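Local coordinates for chromosome-partitioning protein Spo0J (Thermus thermophilus HB27, PDB 1VZ0) that binds the plasmid centromere-like site parS, stimulates the ATPase activity of Soj and is probably involved in chromosome partitioning, at residues V65-D70 against A94-L99; S53-G58 against L85-Q90. One frame throughout, in Å; residues are numbered along the deposited sequence.

Contact 1: residues V65-D70 against A94-L99; sequences VRPQGD and AVVKDL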
ATOM      1  N   VAL C  65      13.254  12.233 -15.156  1.00 36.81           N
ATOM      2  CA  VAL C  65      13.459  13.561 -14.598  1.00 34.44           C
ATOM      3  C   VAL C  65      13.030  14.688 -15.527  1.00 36.07           C
ATOM      4  O   VAL C  65      12.729  14.470 -16.704  1.00 33.45           O
ATOM      5  CB  VAL C  65      14.942  13.772 -14.251  1.00 33.87           C
ATOM      6  CG1 VAL C  65      15.422  12.648 -13.349  1.00 30.93           C
ATOM      7  CG2 VAL C  65      15.779  13.806 -15.525  1.00 28.75           C
ATOM      8  N   ARG C  66      12.991  15.895 -14.979  1.00 36.83           N
ATOM      9  CA  ARG C  66      12.653  17.076 -15.758  1.00 41.28           C
ATOM     10  C   ARG C  66      13.664  18.156 -15.397  1.00 45.26           C
ATOM     11  O   ARG C  66      14.219  18.158 -14.292  1.00 43.06           O
ATOM     12  CB  ARG C  66      11.232  17.565 -15.454  1.00 36.79           C
ATOM     13  CG  ARG C  66      11.039  18.205 -14.086  1.00 30.69           C
ATOM     14  CD  ARG C  66       9.671  18.880 -14.021  1.00 29.00           C
ATOM     15  NE  ARG C  66       9.458  19.594 -12.768  1.00 30.29           N
ATOM     16  CZ  ARG C  66       8.549  20.550 -12.605  1.00 34.49           C
ATOM     17  NH1 ARG C  66       8.421  21.150 -11.430  1.00 29.57           N
ATOM     18  NH2 ARG C  66       7.772  20.914 -13.625  1.00 32.74           N
ATOM     19  N   PRO C  67      13.935  19.078 -16.331  1.00 48.09           N
ATOM     20  CA  PRO C  67      14.892  20.162 -16.090  1.00 51.57           C
ATOM     21  C   PRO C  67      14.434  21.112 -14.985  1.00 55.23           C
ATOM     22  O   PRO C  67      13.262  21.492 -14.926  1.00 54.53           O
ATOM     23  CB  PRO C  67      14.969  20.857 -17.447  1.00 52.27           C
ATOM     24  CG  PRO C  67      14.693  19.746 -18.417  1.00 52.03           C
ATOM     25  CD  PRO C  67      13.541  19.034 -17.749  1.00 51.84           C
ATOM     26  N   GLN C  68      15.362  21.485 -14.111  1.00 58.71           N
ATOM     27  CA  GLN C  68      15.069  22.401 -13.010  1.00 64.40           C
ATOM     28  C   GLN C  68      16.287  23.227 -12.623  1.00 65.61           C
ATOM     29  O   GLN C  68      17.290  22.690 -12.147  1.00 63.46           O
ATOM     30  CB  GLN C  68      14.569  21.634 -11.785  1.00 68.37           C
ATOM     31  CG  GLN C  68      13.057  21.528 -11.696  1.00 75.17           C
ATOM     32  CD  GLN C  68      12.392  22.871 -11.454  1.00 79.47           C
ATOM     33  OE1 GLN C  68      12.550  23.806 -12.238  1.00 83.48           O
ATOM     34  NE2 GLN C  68      11.643  22.973 -10.359  1.00 79.79           N
ATOM     35  N   GLY C  69      16.187  24.537 -12.830  1.00 66.04           N
ATOM     36  CA  GLY C  69      17.275  25.437 -12.499  1.00 67.90           C
ATOM     37  C   GLY C  69      18.619  25.028 -13.078  1.00 69.84           C
ATOM     38  O   GLY C  69      18.801  24.973 -14.298  1.00 68.52           O
ATOM     39  N   ASP C  70      19.565  24.739 -12.192  1.00 70.65           N
ATOM     40  CA  ASP C  70      20.901  24.343 -12.605  1.00 71.33           C
ATOM     41  C   ASP C  70      20.926  22.878 -13.032  1.00 70.34           C
ATOM     42  O   ASP C  70      21.693  22.504 -13.919  1.00 70.69           O
ATOM     43  CB  ASP C  70      21.886  24.577 -11.451  1.00 75.06           C
ATOM     44  CG  ASP C  70      23.340  24.529 -11.898  1.00 79.13           C
ATOM     45  OD1 ASP C  70      24.233  24.697 -11.036  1.00 79.08           O
ATOM     46  OD2 ASP C  70      23.592  24.328 -13.106  1.00 81.88           O
ATOM     47  N   ALA C  94      19.433   8.476 -16.897  1.00 51.80           N
ATOM     48  CA  ALA C  94      18.154   9.154 -16.780  1.00 50.76           C
ATOM     49  C   ALA C  94      17.597   9.605 -18.115  1.00 52.29           C
ATOM     50  O   ALA C  94      18.262   9.537 -19.151  1.00 53.25           O
ATOM     51  CB  ALA C  94      18.294  10.352 -15.853  1.00 48.55           C
ATOM     52  N   VAL C  95      16.352  10.059 -18.074  1.00 52.06           N
ATOM     53  CA  VAL C  95      15.677  10.564 -19.253  1.00 53.20           C
ATOM     54  C   VAL C  95      15.107  11.923 -18.905  1.00 53.52           C
ATOM     55  O   VAL C  95      14.238  12.030 -18.043  1.00 54.26           O
ATOM     56  CB  VAL C  95      14.533   9.652 -19.680  1.00 52.11           C
ATOM     57  CG1 VAL C  95      13.761  10.299 -20.820  1.00 52.17           C
ATOM     58  CG2 VAL C  95      15.086   8.304 -20.107  1.00 53.11           C
ATOM     59  N   VAL C  96      15.606  12.960 -19.571  1.00 54.07           N
ATOM     60  CA  VAL C  96      15.148  14.320 -19.321  1.00 51.65           C
ATOM     61  C   VAL C  96      13.960  14.650 -20.222  1.00 51.26           C
ATOM     62  O   VAL C  96      14.013  14.436 -21.429  1.00 51.79           O
ATOM     63  CB  VAL C  96      16.293  15.336 -19.572  1.00 50.22           C
ATOM     64  CG1 VAL C  96      15.854  16.734 -19.170  1.00 50.25           C
ATOM     65  CG2 VAL C  96      17.532  14.922 -18.788  1.00 47.34           C
ATOM     66  N   LYS C  97      12.879  15.141 -19.625  1.00 50.88           N
ATOM     67  CA  LYS C  97      11.683  15.522 -20.375  1.00 50.32           C
ATOM     68  C   LYS C  97      11.117  16.827 -19.835  1.00 49.70           C
ATOM     69  O   LYS C  97      10.975  16.985 -18.624  1.00 49.33           O
ATOM     70  CB  LYS C  97      10.610  14.439 -20.281  1.00 50.03           C
ATOM     71  CG  LYS C  97      10.836  13.256 -21.192  1.00 52.66           C
ATOM     72  CD  LYS C  97       9.583  12.408 -21.280  1.00 52.78           C
ATOM     73  CE  LYS C  97       9.726  11.324 -22.332  1.00 56.14           C
ATOM     74  NZ  LYS C  97       8.465  10.548 -22.502  1.00 60.06           N
ATOM     75  N   ASP C  98      10.806  17.763 -20.731  1.00 49.12           N
ATOM     76  CA  ASP C  98      10.244  19.048 -20.328  1.00 49.74           C
ATOM     77  C   ASP C  98       8.799  18.822 -19.934  1.00 47.58           C
ATOM     78  O   ASP C  98       7.957  18.544 -20.784  1.00 46.63           O
ATOM     79  CB  ASP C  98      10.306  20.062 -21.475  1.00 55.89           C
ATOM     80  CG  ASP C  98      11.706  20.568 -21.732  1.00 63.12           C
ATOM     81  OD1 ASP C  98      11.870  21.415 -22.637  1.00 70.26           O
ATOM     82  OD2 ASP C  98      12.640  20.125 -21.030  1.00 69.90           O
ATOM     83  N   LEU C  99       8.519  18.946 -18.641  1.00 44.69           N
ATOM     84  CA  LEU C  99       7.179  18.730 -18.120  1.00 39.07           C
ATOM     85  C   LEU C  99       6.732  19.885 -17.239  1.00 40.04           C
ATOM     86  O   LEU C  99       7.495  20.360 -16.392  1.00 41.13           O
ATOM     87  CB  LEU C  99       7.149  17.444 -17.294  1.00 41.07           C
ATOM     88  CG  LEU C  99       7.596  16.133 -17.943  1.00 40.07           C
ATOM     89  CD1 LEU C  99       7.709  15.047 -16.879  1.00 39.27           C
ATOM     90  CD2 LEU C  99       6.603  15.727 -19.013  1.00 36.29           C
TER

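Contact 2: residues S53-G58 against L85-Q90; sequences SIREKG and LMAGLQ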
ATOM      1  N   SER C  53      22.398  -4.088  -4.267  1.00 49.40           N
ATOM      2  CA  SER C  53      22.504  -4.671  -5.593  1.00 47.81           C
ATOM      3  C   SER C  53      22.981  -3.686  -6.655  1.00 51.43           C
ATOM      4  O   SER C  53      23.733  -4.065  -7.555  1.00 53.36           O
ATOM      5  CB  SER C  53      21.159  -5.259  -6.014  1.00 45.92           C
ATOM      6  OG  SER C  53      21.236  -5.820  -7.313  1.00 46.93           O
ATOM      7  N   ILE C  54      22.554  -2.428  -6.567  1.00 51.07           N
ATOM      8  CA  ILE C  54      22.973  -1.455  -7.568  1.00 52.52           C
ATOM      9  C   ILE C  54      24.382  -0.920  -7.326  1.00 52.34           C
ATOM     10  O   ILE C  54      24.984  -0.341  -8.225  1.00 49.45           O
ATOM     11  CB  ILE C  54      21.984  -0.271  -7.677  1.00 53.09           C
ATOM     12  CG1 ILE C  54      21.994   0.550  -6.393  1.00 54.07           C
ATOM     13  CG2 ILE C  54      20.587  -0.795  -7.971  1.00 50.84           C
ATOM     14  CD1 ILE C  54      21.101   1.758  -6.455  1.00 56.45           C
ATOM     15  N   ARG C  55      24.912  -1.104  -6.120  1.00 54.68           N
ATOM     16  CA  ARG C  55      26.272  -0.654  -5.845  1.00 60.39           C
ATOM     17  C   ARG C  55      27.183  -1.416  -6.794  1.00 62.47           C
ATOM     18  O   ARG C  55      28.234  -0.923  -7.203  1.00 63.50           O
ATOM     19  CB  ARG C  55      26.709  -0.984  -4.415  1.00 60.82           C
ATOM     20  CG  ARG C  55      26.340   0.025  -3.351  1.00 61.04           C
ATOM     21  CD  ARG C  55      27.233  -0.178  -2.137  1.00 63.62           C
ATOM     22  NE  ARG C  55      26.755   0.523  -0.948  1.00 65.53           N
ATOM     23  CZ  ARG C  55      25.633   0.219  -0.303  1.00 68.41           C
ATOM     24  NH1 ARG C  55      25.274   0.908   0.774  1.00 68.73           N
ATOM     25  NH2 ARG C  55      24.865  -0.772  -0.735  1.00 69.84           N
ATOM     26  N   GLU C  56      26.759  -2.629  -7.136  1.00 65.14           N
ATOM     27  CA  GLU C  56      27.519  -3.504  -8.017  1.00 68.10           C
ATOM     28  C   GLU C  56      27.322  -3.198  -9.495  1.00 68.25           C
ATOM     29  O   GLU C  56      28.265  -2.812 -10.186  1.00 68.81           O
ATOM     30  CB  GLU C  56      27.137  -4.964  -7.756  1.00 72.00           C
ATOM     31  CG  GLU C  56      27.279  -5.406  -6.307  1.00 78.38           C
ATOM     32  CD  GLU C  56      28.714  -5.354  -5.809  1.00 82.76           C
ATOM     33  OE1 GLU C  56      29.294  -4.248  -5.757  1.00 81.81           O
ATOM     34  OE2 GLU C  56      29.262  -6.424  -5.467  1.00 85.82           O
ATOM     35  N   LYS C  57      26.095  -3.373  -9.976  1.00 67.35           N
ATOM     36  CA  LYS C  57      25.795  -3.141 -11.382  1.00 66.69           C
ATOM     37  C   LYS C  57      25.210  -1.780 -11.734  1.00 64.12           C
ATOM     38  O   LYS C  57      24.895  -1.532 -12.895  1.00 65.86           O
ATOM     39  CB  LYS C  57      24.864  -4.237 -11.910  1.00 69.55           C
ATOM     40  CG  LYS C  57      23.781  -4.668 -10.938  1.00 73.28           C
ATOM     41  CD  LYS C  57      24.294  -5.726  -9.968  1.00 78.36           C
ATOM     42  CE  LYS C  57      24.643  -7.022 -10.694  1.00 80.89           C
ATOM     43  NZ  LYS C  57      25.159  -8.075  -9.770  1.00 83.42           N
ATOM     44  N   GLY C  58      25.072  -0.896 -10.753  1.00 61.58           N
ATOM     45  CA  GLY C  58      24.508   0.412 -11.040  1.00 58.92           C
ATOM     46  C   GLY C  58      22.997   0.337 -11.166  1.00 57.82           C
ATOM     47  O   GLY C  58      22.406  -0.720 -10.956  1.00 58.70           O
ATOM     48  N   LEU C  85      21.196   6.653  -4.145  1.00 42.39           N
ATOM     49  CA  LEU C  85      21.870   7.504  -3.178  1.00 45.90           C
ATOM     50  C   LEU C  85      22.543   6.622  -2.128  1.00 45.61           C
ATOM     51  O   LEU C  85      23.727   6.788  -1.840  1.00 45.67           O
ATOM     52  CB  LEU C  85      20.869   8.453  -2.512  1.00 44.30           C
ATOM     53  CG  LEU C  85      20.413   9.636  -3.371  1.00 46.19           C
ATOM     54  CD1 LEU C  85      19.273  10.376  -2.700  1.00 45.94           C
ATOM     55  CD2 LEU C  85      21.580  10.570  -3.585  1.00 47.78           C
ATOM     56  N   MET C  86      21.784   5.685  -1.564  1.00 46.50           N
ATOM     57  CA  MET C  86      22.320   4.767  -0.561  1.00 47.02           C
ATOM     58  C   MET C  86      23.520   4.001  -1.116  1.00 47.95           C
ATOM     59  O   MET C  86      24.505   3.780  -0.412  1.00 49.65           O
ATOM     60  CB  MET C  86      21.248   3.761  -0.117  1.00 47.01           C
ATOM     61  CG  MET C  86      20.439   4.179   1.103  1.00 45.96           C
ATOM     62  SD  MET C  86      19.448   2.810   1.735  1.00 48.11           S
ATOM     63  CE  MET C  86      20.732   1.707   2.254  1.00 44.98           C
ATOM     64  N   ALA C  87      23.427   3.599  -2.381  1.00 48.19           N
ATOM     65  CA  ALA C  87      24.490   2.848  -3.040  1.00 48.29           C
ATOM     66  C   ALA C  87      25.764   3.675  -3.198  1.00 50.83           C
ATOM     67  O   ALA C  87      26.839   3.136  -3.480  1.00 49.52           O
ATOM     68  CB  ALA C  87      24.010   2.363  -4.398  1.00 44.46           C
ATOM     69  N   GLY C  88      25.636   4.986  -3.017  1.00 51.98           N
ATOM     70  CA  GLY C  88      26.779   5.871  -3.133  1.00 53.06           C
ATOM     71  C   GLY C  88      27.222   6.139  -4.559  1.00 54.44           C
ATOM     72  O   GLY C  88      28.381   6.483  -4.789  1.00 56.71           O
ATOM     73  N   LEU C  89      26.316   5.985  -5.519  1.00 53.18           N
ATOM     74  CA  LEU C  89      26.657   6.232  -6.916  1.00 54.84           C
ATOM     75  C   LEU C  89      26.829   7.729  -7.168  1.00 56.09           C
ATOM     76  O   LEU C  89      26.187   8.554  -6.516  1.00 53.91           O
ATOM     77  CB  LEU C  89      25.572   5.679  -7.847  1.00 52.86           C
ATOM     78  CG  LEU C  89      25.269   4.178  -7.791  1.00 53.64           C
ATOM     79  CD1 LEU C  89      24.282   3.827  -8.895  1.00 49.96           C
ATOM     80  CD2 LEU C  89      26.553   3.374  -7.958  1.00 54.92           C
ATOM     81  N   GLN C  90      27.705   8.068  -8.114  1.00 60.60           N
ATOM     82  CA  GLN C  90      27.977   9.461  -8.468  1.00 64.59           C
ATOM     83  C   GLN C  90      27.159   9.878  -9.675  1.00 62.76           C
ATOM     84  O   GLN C  90      26.821  11.047  -9.847  1.00 63.21           O
ATOM     85  CB  GLN C  90      29.463   9.665  -8.782  1.00 69.45           C
ATOM     86  CG  GLN C  90      30.319   9.987  -7.569  1.00 74.72           C
ATOM     87  CD  GLN C  90      30.311   8.878  -6.542  1.00 78.22           C
ATOM     88  OE1 GLN C  90      30.819   7.781  -6.789  1.00 80.61           O
ATOM     89  NE2 GLN C  90      29.724   9.154  -5.383  1.00 78.36           N
TER

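Contact 1: residues V65-D70 against A94-L99
Two parallel strands of the small mixed sheet in the ParB N-terminal domain run side by side here, 63-68 in the middle and 91-96 next to it. The backbone of Val65 is gripped from both directions. Val65 N reaches Val95 O at 3.1 Å, almost straight at 169°, though it comes in above the carbonyl plane. Val65 O takes Lys97 N at 3.0 Å, this time within the carbonyl plane. The two bonds straddle Val96, which is thus the bridge partner of Val65, and the side chains of both valines lie on the same face of the sheet. From the crowded position between its own N and carbonyl carbon, CG2 of Val65 comes to 3.9 Å from CG2 of Val96. Val96 CG1, anti to its backbone N, presses on the ring of Pro67: Val96 CG1 to Pro67 CG is 3.3 Å, tight for two carbons. Asp98 OD2 meets the same Pro67 CG, the two side chains crossing at about a right angle.

Arg66 starts from a CG in the crowded position between N and carbonyl carbon (chi1 71°), extends from CG to NE and carries its guanidinium to the backbone of Leu99, beyond the end of strand 91-96. There Arg66 NH2 donates to Leu99 O at 2.8 Å, with that oxygen only 4° out of the guanidinium plane.

Farther out, the sheet does not stop at 91-96: Ala94 pairs antiparallel with a strand of the second subunit, whose Leu26 packs on Ala94 and Val96. Around the guanidinium stand two acids that balance its charge and probably fix the rotation of the group: Asp101 OD2 forms a salt bridge with Arg66 NH2, and from strand 71-76 Glu73 OE2 forms another with Arg66 NE.

Contact 2: residues S53-G58 against L85-Q90
Ile54 carries CG1 in the crowded position between its N and carbonyl carbon (chi1 66°) with CD1 extended beyond it, and this turns the ethyl branch onto the methyl of Ala87. Ile54 CG1 comes within 3.4 Å of Ala87 CB, a tight fit for two carbons, and Ile54 CD1 is 3.6 Å from it. Arg55 leaves the backbone with CG anti to its carbonyl carbon and runs extended to NE, alongside Ala87: Arg55 CG is 3.5 Å from Ala87 CB, so the methyl touches both side chains. Farther along, one face of the guanidinium lies over Ala87 CA, which is offset toward its rim. Its NH1 is near Met86 O, but the angle is too poor for a hydrogen bond; the firm polar partner is Asp52, one turn back on helix 38-57, in a salt bridge to NH2. Leu89 sets out toward the end of helix 38-57, its CD1 4.0 Å from Gly58 CA and its CD2 near Ile54 O. Both segments turn at a glycine with positive phi: Gly58 leaves helix 38-57, while Gly88 closes helix 78-86 in a Schellman motif, so that two helix C-termini pack together at the surface of the ParB N-terminal domain.

Along the chain the segments alternate: 53-58, then 65-70, then 85-90, then 94-99. Helix 38-57 leads into strand 63-68, and helix 78-86 into strand 91-96, so contact 2 joins the ends of the two helices and contact 1 joins the strands that follow them. Their centres lie about 21 Å apart, on the same side of the chain's centre. The two helix-to-strand units thus lie side by side in the ParB N-terminal domain, in contact at their helix ends and at their strands. Both contacts touch the second subunit, contact 1 through the continued sheet and contact 2 through Ser53, hydrogen-bonded to Glu163 of that subunit, so this domain takes part in the subunit interface of this crystal structure.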